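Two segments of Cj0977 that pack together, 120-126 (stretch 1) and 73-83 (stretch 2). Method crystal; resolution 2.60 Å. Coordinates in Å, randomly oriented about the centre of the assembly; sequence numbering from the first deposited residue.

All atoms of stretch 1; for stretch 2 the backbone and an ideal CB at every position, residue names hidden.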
ATOM      1  N   LYS A 120      -7.254  19.621  -3.878  1.00 33.89           N
ATOM      2  CA  LYS A 120      -7.697  18.317  -3.394  1.00 33.89           C
ATOM      3  C   LYS A 120      -8.576  17.641  -4.462  1.00 33.37           C
ATOM      4  O   LYS A 120      -9.608  18.191  -4.881  1.00 33.40           O
ATOM      5  CB  LYS A 120      -8.424  18.484  -2.054  1.00 34.09           C
ATOM      6  CG  LYS A 120      -9.125  17.229  -1.521  1.00 35.67           C
ATOM      7  CD  LYS A 120     -10.016  17.559  -0.309  1.00 35.76           C
ATOM      8  CE  LYS A 120     -10.806  16.317   0.124  1.00 39.74           C
ATOM      9  NZ  LYS A 120     -11.120  16.234   1.612  1.00 39.35           N
ATOM     10  N   ARG A 121      -8.143  16.462  -4.901  1.00 33.04           N
ATOM     11  CA  ARG A 121      -8.769  15.723  -5.993  1.00 33.00           C
ATOM     12  C   ARG A 121      -9.142  14.306  -5.580  1.00 33.16           C
ATOM     13  O   ARG A 121      -8.373  13.632  -4.861  1.00 33.04           O
ATOM     14  CB  ARG A 121      -7.781  15.595  -7.145  1.00 32.98           C
ATOM     15  CG  ARG A 121      -6.991  16.820  -7.459  1.00 33.19           C
ATOM     16  CD  ARG A 121      -7.849  17.850  -8.187  1.00 33.09           C
ATOM     17  NE  ARG A 121      -8.662  17.227  -9.218  1.00 33.18           N
ATOM     18  CZ  ARG A 121      -8.333  17.173 -10.504  1.00 33.60           C
ATOM     19  NH1 ARG A 121      -7.208  17.710 -10.938  1.00 33.08           N
ATOM     20  NH2 ARG A 121      -9.144  16.590 -11.367  1.00 33.74           N
ATOM     21  N   ASP A 122     -10.300  13.845  -6.064  1.00 33.34           N
ATOM     22  CA  ASP A 122     -10.741  12.447  -5.856  1.00 33.74           C
ATOM     23  C   ASP A 122     -10.440  11.636  -7.114  1.00 33.26           C
ATOM     24  O   ASP A 122     -10.778  12.039  -8.213  1.00 33.57           O
ATOM     25  CB  ASP A 122     -12.253  12.397  -5.534  1.00 34.13           C
ATOM     26  CG  ASP A 122     -12.625  13.248  -4.315  1.00 36.99           C
ATOM     27  OD1 ASP A 122     -11.764  13.423  -3.422  1.00 39.49           O
ATOM     28  OD2 ASP A 122     -13.777  13.751  -4.238  1.00 39.33           O
ATOM     29  N   VAL A 123      -9.811  10.490  -6.950  1.00 32.98           N
ATOM     30  CA  VAL A 123      -9.424   9.670  -8.087  1.00 33.00           C
ATOM     31  C   VAL A 123     -10.009   8.270  -7.977  1.00 32.95           C
ATOM     32  O   VAL A 123      -9.876   7.604  -6.952  1.00 32.98           O
ATOM     33  CB  VAL A 123      -7.896   9.580  -8.172  1.00 33.63           C
ATOM     34  CG1 VAL A 123      -7.466   8.666  -9.342  1.00 33.68           C
ATOM     35  CG2 VAL A 123      -7.297  10.975  -8.301  1.00 32.82           C
ATOM     36  N   LYS A 124     -10.670   7.831  -9.037  1.00 33.09           N
ATOM     37  CA  LYS A 124     -11.299   6.517  -9.057  1.00 33.19           C
ATOM     38  C   LYS A 124     -10.295   5.555  -9.713  1.00 33.04           C
ATOM     39  O   LYS A 124      -9.825   5.803 -10.829  1.00 33.21           O
ATOM     40  CB  LYS A 124     -12.619   6.622  -9.830  1.00 33.39           C
ATOM     41  CG  LYS A 124     -13.789   5.924  -9.198  1.00 34.89           C
ATOM     42  CD  LYS A 124     -13.451   4.423  -8.960  1.00 38.56           C
ATOM     43  CE  LYS A 124     -14.644   3.611  -8.376  1.00 38.63           C
ATOM     44  NZ  LYS A 124     -14.662   3.594  -6.870  1.00 39.14           N
ATOM     45  N   VAL A 125      -9.906   4.507  -8.997  1.00 32.58           N
ATOM     46  CA  VAL A 125      -8.967   3.526  -9.529  1.00 32.70           C
ATOM     47  C   VAL A 125      -9.624   2.143  -9.614  1.00 32.74           C
ATOM     48  O   VAL A 125     -10.387   1.750  -8.725  1.00 32.83           O
ATOM     49  CB  VAL A 125      -7.723   3.385  -8.643  1.00 33.16           C
ATOM     50  CG1 VAL A 125      -6.641   2.592  -9.365  1.00 32.27           C
ATOM     51  CG2 VAL A 125      -7.194   4.758  -8.212  1.00 34.06           C
ATOM     52  N   VAL A 126      -9.311   1.406 -10.670  1.00 32.36           N
ATOM     53  CA  VAL A 126      -9.916   0.112 -10.899  1.00 32.40           C
ATOM     54  C   VAL A 126      -8.790  -0.810 -11.349  1.00 32.46           C
ATOM     55  O   VAL A 126      -7.926  -0.381 -12.106  1.00 32.57           O
ATOM     56  CB  VAL A 126     -10.979   0.208 -12.003  1.00 31.89           C
ATOM     57  CG1 VAL A 126     -10.394  -0.187 -13.312  1.00 31.76           C
ATOM     58  CG2 VAL A 126     -12.114  -0.676 -11.713  1.00 33.00           C
ATOM     59  N   UNK A  73       0.220   0.055  -6.081  1.00 32.76           N
ATOM     60  CA  UNK A  73       0.065   0.331  -7.491  1.00 32.68           C
ATOM     61  C   UNK A  73      -1.063   1.369  -7.687  1.00 32.98           C
ATOM     62  O   UNK A  73      -0.915   2.332  -8.438  1.00 33.02           O
ATOM     63  CB  UNK A  73      -0.229  -0.959  -8.260  1.00 32.68           C
ATOM     64  N   UNK A  74      -2.174   1.188  -6.978  1.00 32.81           N
ATOM     65  CA  UNK A  74      -3.283   2.122  -7.094  1.00 32.69           C
ATOM     66  C   UNK A  74      -2.877   3.536  -6.652  1.00 32.43           C
ATOM     67  O   UNK A  74      -3.264   4.548  -7.254  1.00 32.17           O
ATOM     68  CB  UNK A  74      -4.470   1.629  -6.263  1.00 32.69           C
ATOM     69  N   UNK A  75      -2.097   3.589  -5.594  1.00 32.26           N
ATOM     70  CA  UNK A  75      -1.588   4.822  -5.060  1.00 32.25           C
ATOM     71  C   UNK A  75      -0.735   5.536  -6.125  1.00 32.27           C
ATOM     72  O   UNK A  75      -0.841   6.749  -6.360  1.00 32.62           O
ATOM     73  CB  UNK A  75      -0.779   4.557  -3.789  1.00 32.25           C
ATOM     74  N   UNK A  76       0.090   4.774  -6.812  1.00 32.18           N
ATOM     75  CA  UNK A  76       0.952   5.346  -7.833  1.00 32.00           C
ATOM     76  C   UNK A  76       0.141   5.859  -9.037  1.00 31.86           C
ATOM     77  O   UNK A  76       0.244   7.023  -9.408  1.00 32.33           O
ATOM     78  CB  UNK A  76       1.977   4.306  -8.290  1.00 32.00           C
ATOM     79  N   UNK A  77      -0.684   5.020  -9.635  1.00 31.71           N
ATOM     80  CA  UNK A  77      -1.457   5.460 -10.796  1.00 31.64           C
ATOM     81  C   UNK A  77      -2.474   6.592 -10.455  1.00 31.94           C
ATOM     82  O   UNK A  77      -2.747   7.457 -11.280  1.00 32.06           O
ATOM     83  CB  UNK A  77      -2.197   4.260 -11.389  1.00 31.64           C
ATOM     84  N   UNK A  78      -3.018   6.614  -9.246  1.00 32.01           N
ATOM     85  CA  UNK A  78      -3.834   7.769  -8.839  1.00 32.30           C
ATOM     86  C   UNK A  78      -3.037   9.059  -8.924  1.00 32.63           C
ATOM     87  O   UNK A  78      -3.495  10.056  -9.482  1.00 32.71           O
ATOM     88  CB  UNK A  78      -4.364   7.580  -7.416  1.00 32.30           C
ATOM     89  N   UNK A  79      -1.844   9.066  -8.345  1.00 32.74           N
ATOM     90  CA  UNK A  79      -1.040  10.266  -8.418  1.00 32.87           C
ATOM     91  C   UNK A  79      -0.645  10.575  -9.842  1.00 32.76           C
ATOM     92  O   UNK A  79      -0.600  11.726 -10.219  1.00 33.22           O
ATOM     93  CB  UNK A  79       0.207  10.128  -7.543  1.00 32.87           C
ATOM     94  N   UNK A  80      -0.396   9.560 -10.665  1.00 32.77           N
ATOM     95  CA  UNK A  80      -0.035   9.844 -12.046  1.00 32.39           C
ATOM     96  C   UNK A  80      -1.174  10.507 -12.821  1.00 32.46           C
ATOM     97  O   UNK A  80      -0.929  11.248 -13.765  1.00 32.71           O
ATOM     98  CB  UNK A  80       0.386   8.551 -12.748  1.00 32.39           C
ATOM     99  N   UNK A  81      -2.410  10.251 -12.415  1.00 32.36           N
ATOM    100  CA  UNK A  81      -3.572  10.821 -13.089  1.00 32.38           C
ATOM    101  C   UNK A  81      -3.680  12.322 -12.882  1.00 32.57           C
ATOM    102  O   UNK A  81      -4.334  12.998 -13.645  1.00 32.99           O
ATOM    103  CB  UNK A  81      -4.851  10.141 -12.596  1.00 32.38           C
ATOM    104  N   UNK A  82      -3.065  12.828 -11.818  1.00 32.60           N
ATOM    105  CA  UNK A  82      -3.030  14.256 -11.536  1.00 32.36           C
ATOM    106  C   UNK A  82      -1.715  14.851 -12.017  1.00 32.46           C
ATOM    107  O   UNK A  82      -1.669  15.963 -12.507  1.00 32.71           O
ATOM    108  CB  UNK A  82      -3.222  14.518 -10.041  1.00 32.36           C
ATOM    109  N   UNK A  83      -0.633  14.100 -11.844  1.00 32.40           N
ATOM    110  CA  UNK A  83       0.686  14.476 -12.354  1.00 32.29           C
ATOM    111  C   UNK A  83       1.215  15.837 -11.903  1.00 32.51           C
ATOM    112  O   UNK A  83       1.695  16.627 -12.709  1.00 32.58           O
ATOM    113  CB  UNK A  83       0.644  14.457 -13.883  1.00 32.29           C
TER

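Strand 120-126 presents alternate side chains to the helix: Arg121, Val123 and Val125 point toward it, whereas Asp122, Lys124 and Val126 point away, so the helix meets a narrow, largely aliphatic stripe. The two elements run at 130° to each other, with their axes 8.7 Å apart at closest approach.

At position 73 the CB points sideways and finds nothing of the strand within 5.5 Å; many residues would be compatible, and the deposited one is Ala73. Position 74 is more constrained. Its CB points toward the strand and already lies 3.9 Å from Val125 CG1, so a small apolar side chain suits it. It is Ala74, whose CB makes that contact at the same distance.

Positions 75 and 76 are turned from the strand or beyond its reach, and it sets no preference there; they are Asn75 and Tyr76.

The CB at 77 points sideways, with the ideal atom 5.2 Å from Val125 CG1. That gap leaves room for a further carbon, favouring a medium aliphatic group such as valine, leucine or isoleucine. The residue is Val77, in the p rotamer, and its CG1 closes to 3.8 Å from Val125 CG1.

Position 78 sits where the backbones come close, its CA 6.0 Å from the CA of Val123. The sideways CB is 3.8 Å from Val123 CG1 and 4.1 Å from Val125 CG2. The CB already touches both valines, and the CA too lies 3.8 Å from Val123 CG1, so a small side chain suits. Ala78 is found, bridging the two valines.

Position 79 points away and 80 is out of reach, leaving both open as far as the strand is concerned. Gln79 NE2 donates a weak hydrogen bond to Asn75 OD1 (3.5 Å), one turn back; Ala80 follows.

At 81 the CB points toward the strand, 4.4 Å from Val123 CG1. The valine offers no polar partner, so a small residue such as alanine, serine or threonine is plausible. Ser81, in the p rotamer, gives its OG a very short hydrogen bond to Ala78 O (2.5 Å), while OG packs 3.6 Å from Val123 CG1.

Position 82 also points toward the strand, but its CB is 5.1 Å from Arg121 CG, and a longer aliphatic chain, such as isoleucine, leucine or methionine, would suit the space beside Arg121. In Ile82, CD1 lies over one face of the Arg121 guanidinium, 3.9 Å from NH1, and reaches Val123 CG2 at 4.2 Å.

Position 83 leaves helical geometry with positive phi, which suits glycine or asparagine; it is Asn83.

Stretch 2 (73-83) AANYVAQASIN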
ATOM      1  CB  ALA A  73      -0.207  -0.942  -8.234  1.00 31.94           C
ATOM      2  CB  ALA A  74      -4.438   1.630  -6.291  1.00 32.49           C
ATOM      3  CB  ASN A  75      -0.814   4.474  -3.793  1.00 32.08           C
ATOM      4  CG  ASN A  75      -0.271   5.676  -3.063  1.00 33.17           C
ATOM      5  OD1 ASN A  75      -0.266   6.810  -3.572  1.00 34.29           O
ATOM      6  ND2 ASN A  75       0.234   5.429  -1.867  1.00 31.27           N
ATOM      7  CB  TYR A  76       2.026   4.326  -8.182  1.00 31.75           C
ATOM      8  CG  TYR A  76       3.101   4.740  -9.144  1.00 31.39           C
ATOM      9  CD1 TYR A  76       3.609   3.834 -10.043  1.00 31.68           C
ATOM     10  CD2 TYR A  76       3.637   5.999  -9.130  1.00 32.19           C
ATOM     11  CE1 TYR A  76       4.614   4.181 -10.924  1.00 32.51           C
ATOM     12  CE2 TYR A  76       4.646   6.362 -10.026  1.00 31.65           C
ATOM     13  CZ  TYR A  76       5.126   5.449 -10.916  1.00 31.29           C
ATOM     14  OH  TYR A  76       6.126   5.778 -11.806  1.00 30.84           O
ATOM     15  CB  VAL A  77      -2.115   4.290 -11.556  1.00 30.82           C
ATOM     16  CG1 VAL A  77      -3.370   3.826 -10.871  1.00 31.70           C
ATOM     17  CG2 VAL A  77      -2.466   4.706 -12.922  1.00 30.78           C
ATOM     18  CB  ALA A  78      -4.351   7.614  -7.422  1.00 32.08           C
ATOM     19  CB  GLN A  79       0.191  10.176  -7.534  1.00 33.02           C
ATOM     20  CG  GLN A  79      -0.122  10.072  -6.053  1.00 34.31           C
ATOM     21  CD  GLN A  79       1.056  10.475  -5.217  1.00 36.96           C
ATOM     22  OE1 GLN A  79       1.417  11.643  -5.188  1.00 40.71           O
ATOM     23  NE2 GLN A  79       1.682   9.522  -4.552  1.00 36.36           N
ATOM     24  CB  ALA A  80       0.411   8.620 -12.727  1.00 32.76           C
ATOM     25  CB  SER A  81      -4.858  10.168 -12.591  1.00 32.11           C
ATOM     26  OG  SER A  81      -5.149  10.592 -11.274  1.00 31.72           O
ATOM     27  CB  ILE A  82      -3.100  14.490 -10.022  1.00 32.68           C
ATOM     28  CG1 ILE A  82      -4.400  13.899  -9.493  1.00 32.06           C
ATOM     29  CG2 ILE A  82      -2.959  16.002  -9.692  1.00 31.92           C
ATOM     30  CD1 ILE A  82      -5.563  14.181 -10.420  1.00 32.10           C
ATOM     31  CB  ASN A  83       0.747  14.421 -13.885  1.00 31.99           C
ATOM     32  CG  ASN A  83       2.176  14.349 -14.391  1.00 31.33           C
ATOM     33  OD1 ASN A  83       3.069  13.938 -13.660  1.00 31.40           O
ATOM     34  ND2 ASN A  83       2.395  14.732 -15.631  1.00 29.57           N
TER
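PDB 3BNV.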